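Side-chain contact in tryparedoxin (PDB 3S9F), which probably works as a thioredoxin-fold disulfide reductase that passes electrons through a redox-active cysteine pair to a peroxidase in Leishmania detoxification: residues Ile85-Trp90 with Ala99-Met104. Residues are numbered along the deposited sequence; the frame is centred on the assembly and turned at random.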
ATOM      1  N   ILE A  85       4.809  -4.218  16.092  1.00 15.06           N
ATOM      2  CA  ILE A  85       6.024  -3.928  15.337  1.00 14.81           C
ATOM      3  C   ILE A  85       5.900  -4.544  13.963  1.00 14.49           C
ATOM      4  O   ILE A  85       5.397  -5.680  13.814  1.00 15.67           O
ATOM      5  CB  ILE A  85       7.313  -4.401  16.046  1.00 14.73           C
ATOM      6  CG1 ILE A  85       7.476  -3.645  17.387  1.00 14.39           C
ATOM      7  CG2 ILE A  85       8.558  -4.110  15.168  1.00 14.43           C
ATOM      8  CD1 ILE A  85       8.687  -4.096  18.199  1.00 13.97           C
ATOM      9  N   ILE A  86       6.340  -3.788  12.958  1.00 14.17           N
ATOM     10  CA  ILE A  86       6.354  -4.290  11.588  1.00 13.92           C
ATOM     11  C   ILE A  86       7.771  -4.242  11.053  1.00 13.36           C
ATOM     12  O   ILE A  86       8.355  -3.160  10.939  1.00 13.37           O
ATOM     13  CB  ILE A  86       5.447  -3.430  10.650  1.00 14.54           C
ATOM     14  CG1 ILE A  86       4.000  -3.429  11.152  1.00 15.67           C
ATOM     15  CG2 ILE A  86       5.555  -3.971   9.189  1.00 15.79           C
ATOM     16  CD1 ILE A  86       3.075  -2.394  10.466  1.00 17.52           C
ATOM     17  N   LEU A  87       8.331  -5.398  10.721  1.00 13.77           N
ATOM     18  CA  LEU A  87       9.656  -5.452  10.073  1.00 13.41           C
ATOM     19  C   LEU A  87       9.642  -4.794   8.692  1.00 14.13           C
ATOM     20  O   LEU A  87       8.758  -5.076   7.882  1.00 14.05           O
ATOM     21  CB  LEU A  87      10.136  -6.907   9.964  1.00 14.09           C
ATOM     22  CG  LEU A  87      11.475  -7.089   9.230  1.00 13.60           C
ATOM     23  CD1 LEU A  87      12.650  -6.464  10.041  1.00 14.65           C
ATOM     24  CD2 LEU A  87      11.710  -8.583   8.993  1.00 15.37           C
ATOM     25  N   ALA A  88      10.606  -3.882   8.468  1.00 13.84           N
ATOM     26  CA  ALA A  88      10.830  -3.272   7.157  1.00 14.52           C
ATOM     27  C   ALA A  88      12.266  -3.642   6.810  1.00 15.37           C
ATOM     28  O   ALA A  88      13.231  -2.918   7.130  1.00 16.49           O
ATOM     29  CB  ALA A  88      10.628  -1.763   7.232  1.00 14.11           C
ATOM     30  N   SER A  89      12.391  -4.795   6.169  1.00 15.01           N
ATOM     31  CA  SER A  89      13.674  -5.477   6.045  1.00 16.36           C
ATOM     32  C   SER A  89      14.583  -4.926   4.968  1.00 16.50           C
ATOM     33  O   SER A  89      14.148  -4.693   3.842  1.00 16.70           O
ATOM     34  CB  SER A  89      13.455  -6.962   5.762  1.00 17.14           C
ATOM     35  OG  SER A  89      14.723  -7.571   5.579  1.00 19.88           O
ATOM     36  N   TRP A  90      15.850  -4.727   5.326  1.00 17.22           N
ATOM     37  CA  TRP A  90      16.867  -4.385   4.352  1.00 18.58           C
ATOM     38  C   TRP A  90      17.558  -5.628   3.764  1.00 20.02           C
ATOM     39  O   TRP A  90      18.548  -5.500   3.046  1.00 22.07           O
ATOM     40  CB  TRP A  90      17.897  -3.450   4.975  1.00 19.79           C
ATOM     41  CG  TRP A  90      17.451  -2.005   5.091  1.00 19.52           C
ATOM     42  CD1 TRP A  90      16.172  -1.501   5.056  1.00 19.08           C
ATOM     43  CD2 TRP A  90      18.319  -0.889   5.272  1.00 21.04           C
ATOM     44  NE1 TRP A  90      16.203  -0.117   5.209  1.00 18.84           N
ATOM     45  CE2 TRP A  90      17.511   0.274   5.350  1.00 20.27           C
ATOM     46  CE3 TRP A  90      19.711  -0.761   5.395  1.00 22.65           C
ATOM     47  CZ2 TRP A  90      18.056   1.557   5.529  1.00 20.72           C
ATOM     48  CZ3 TRP A  90      20.255   0.499   5.568  1.00 24.42           C
ATOM     49  CH2 TRP A  90      19.421   1.649   5.651  1.00 22.45           C
ATOM     50  N   ALA A  99      15.009 -16.371   7.343  1.00 23.31           N
ATOM     51  CA  ALA A  99      15.817 -16.884   8.492  1.00 25.50           C
ATOM     52  C   ALA A  99      15.760 -15.880   9.652  1.00 23.74           C
ATOM     53  O   ALA A  99      15.658 -16.259  10.834  1.00 24.34           O
ATOM     54  CB  ALA A  99      17.260 -17.127   8.082  1.00 25.94           C
ATOM     55  N   TYR A 100      15.875 -14.605   9.297  1.00 22.63           N
ATOM     56  CA  TYR A 100      15.873 -13.500  10.260  1.00 21.64           C
ATOM     57  C   TYR A 100      14.491 -13.211  10.821  1.00 21.03           C
ATOM     58  O   TYR A 100      14.328 -13.061  12.036  1.00 19.96           O
ATOM     59  CB  TYR A 100      16.502 -12.251   9.613  1.00 21.41           C
ATOM     60  CG  TYR A 100      16.790 -11.077  10.544  1.00 22.18           C
ATOM     61  CD1 TYR A 100      17.261 -11.274  11.850  1.00 24.06           C
ATOM     62  CD2 TYR A 100      16.632  -9.779  10.090  1.00 20.30           C
ATOM     63  CE1 TYR A 100      17.530 -10.161  12.692  1.00 24.16           C
ATOM     64  CE2 TYR A 100      16.912  -8.673  10.907  1.00 20.33           C
ATOM     65  CZ  TYR A 100      17.360  -8.879  12.185  1.00 21.14           C
ATOM     66  OH  TYR A 100      17.644  -7.801  12.970  1.00 21.15           O
ATOM     67  N   TYR A 101      13.489 -13.143   9.951  1.00 20.18           N
ATOM     68  CA  TYR A 101      12.135 -12.853  10.418  1.00 19.45           C
ATOM     69  C   TYR A 101      11.616 -13.982  11.313  1.00 20.68           C
ATOM     70  O   TYR A 101      10.829 -13.754  12.230  1.00 20.60           O
ATOM     71  CB  TYR A 101      11.182 -12.635   9.240  1.00 18.68           C
ATOM     72  CG  TYR A 101       9.742 -12.432   9.679  1.00 18.26           C
ATOM     73  CD1 TYR A 101       9.382 -11.378  10.542  1.00 16.31           C
ATOM     74  CD2 TYR A 101       8.738 -13.284   9.222  1.00 19.93           C
ATOM     75  CE1 TYR A 101       8.050 -11.195  10.930  1.00 17.15           C
ATOM     76  CE2 TYR A 101       7.413 -13.123   9.613  1.00 19.05           C
ATOM     77  CZ  TYR A 101       7.079 -12.077  10.464  1.00 18.64           C
ATOM     78  OH  TYR A 101       5.774 -11.918  10.859  1.00 19.09           O
ATOM     79  N   ALA A 102      12.101 -15.194  11.078  1.00 21.84           N
ATOM     80  CA  ALA A 102      11.728 -16.350  11.917  1.00 23.20           C
ATOM     81  C   ALA A 102      12.053 -16.154  13.401  1.00 24.64           C
ATOM     82  O   ALA A 102      11.427 -16.772  14.269  1.00 25.75           O
ATOM     83  CB  ALA A 102      12.425 -17.631  11.401  1.00 25.15           C
ATOM     84  N   LYS A 103      13.038 -15.300  13.678  1.00 24.56           N
ATOM     85  CA  LYS A 103      13.459 -14.993  15.049  1.00 25.44           C
ATOM     86  C   LYS A 103      12.545 -13.946  15.718  1.00 23.96           C
ATOM     87  O   LYS A 103      12.673 -13.676  16.914  1.00 25.10           O
ATOM     88  CB  LYS A 103      14.905 -14.492  15.034  1.00 25.59           C
ATOM     89  CG  LYS A 103      15.885 -15.569  14.572  1.00 30.34           C
ATOM     90  CD  LYS A 103      17.313 -15.068  14.536  1.00 34.56           C
ATOM     91  CE  LYS A 103      18.257 -16.250  14.451  1.00 36.92           C
ATOM     92  NZ  LYS A 103      19.632 -15.846  14.084  1.00 39.28           N
ATOM     93  N   MET A 104      11.644 -13.359  14.940  1.00 22.18           N
ATOM     94  CA  MET A 104      10.804 -12.247  15.427  1.00 21.45           C
ATOM     95  C   MET A 104       9.366 -12.660  15.681  1.00 22.87           C
ATOM     96  O   MET A 104       8.806 -13.446  14.918  1.00 24.78           O
ATOM     97  CB  MET A 104      10.823 -11.104  14.413  1.00 20.03           C
ATOM     98  CG  MET A 104      12.209 -10.581  14.148  1.00 18.07           C
ATOM     99  SD  MET A 104      12.195  -9.523  12.701  1.00 18.44           S
ATOM    100  CE  MET A 104      13.926  -9.172  12.612  1.00 19.35           C
TER
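Leu87 points from strand 83-89 at Tyr101 on helix 94-101 and at Met104 in the turn that follows; both of its methyls meet Met104, and CD2 reaches Tyr101 as well. CD2 meets the sulfur, with Leu87 CD2 at 3.9 Å from Met104 SD, while the other branch reaches the thioether methyl, Leu87 CD1 lying 3.9 Å from Met104 CE. The two side chains cross at about a right angle, and the methionine, extended beyond CG, lays its sulfur and methyl across the fork of the leucine. With CG of Leu87 anti to the backbone N (chi1 177°), the fork is carried out toward the helix.

CD2 also packs against Tyr101. Leu87 CD2 sits 4.0 Å from Tyr101 CD1, approaching the ring obliquely, and 4.1 Å from Tyr101 CB; the two side chains run past each other in opposite directions. All of this is apolar packing between buried residues, and no hydrogen bond joins the two segments. It joins strand and helix of the beta-alpha-beta unit formed by strand 83-89, helix 94-101 and strand 107-108, part of the thioredoxin fold.

Within segment 99-104, Met104 CE lies over the centre of the Tyr100 ring, 3.4 Å above its plane, a CH-pi contact of the thioether methyl. A type I turn from Tyr101 to Met104 brings the methionine back toward the strand, its backbone bond running from Met104 N to Tyr101 O at 2.9 Å.

The polar ends of both tyrosines are held elsewhere: Tyr101 OH hydrogen-bonds to the carbonyl oxygen of Trp106 and the backbone N of Gln37, and Tyr100 OH to the hydroxyls of Ser56 and Thr67. Tyr100 also touches Cys63, which with Cys60 forms the thioredoxin-type CxxC pair, seen as a disulfide in a structure of this protein.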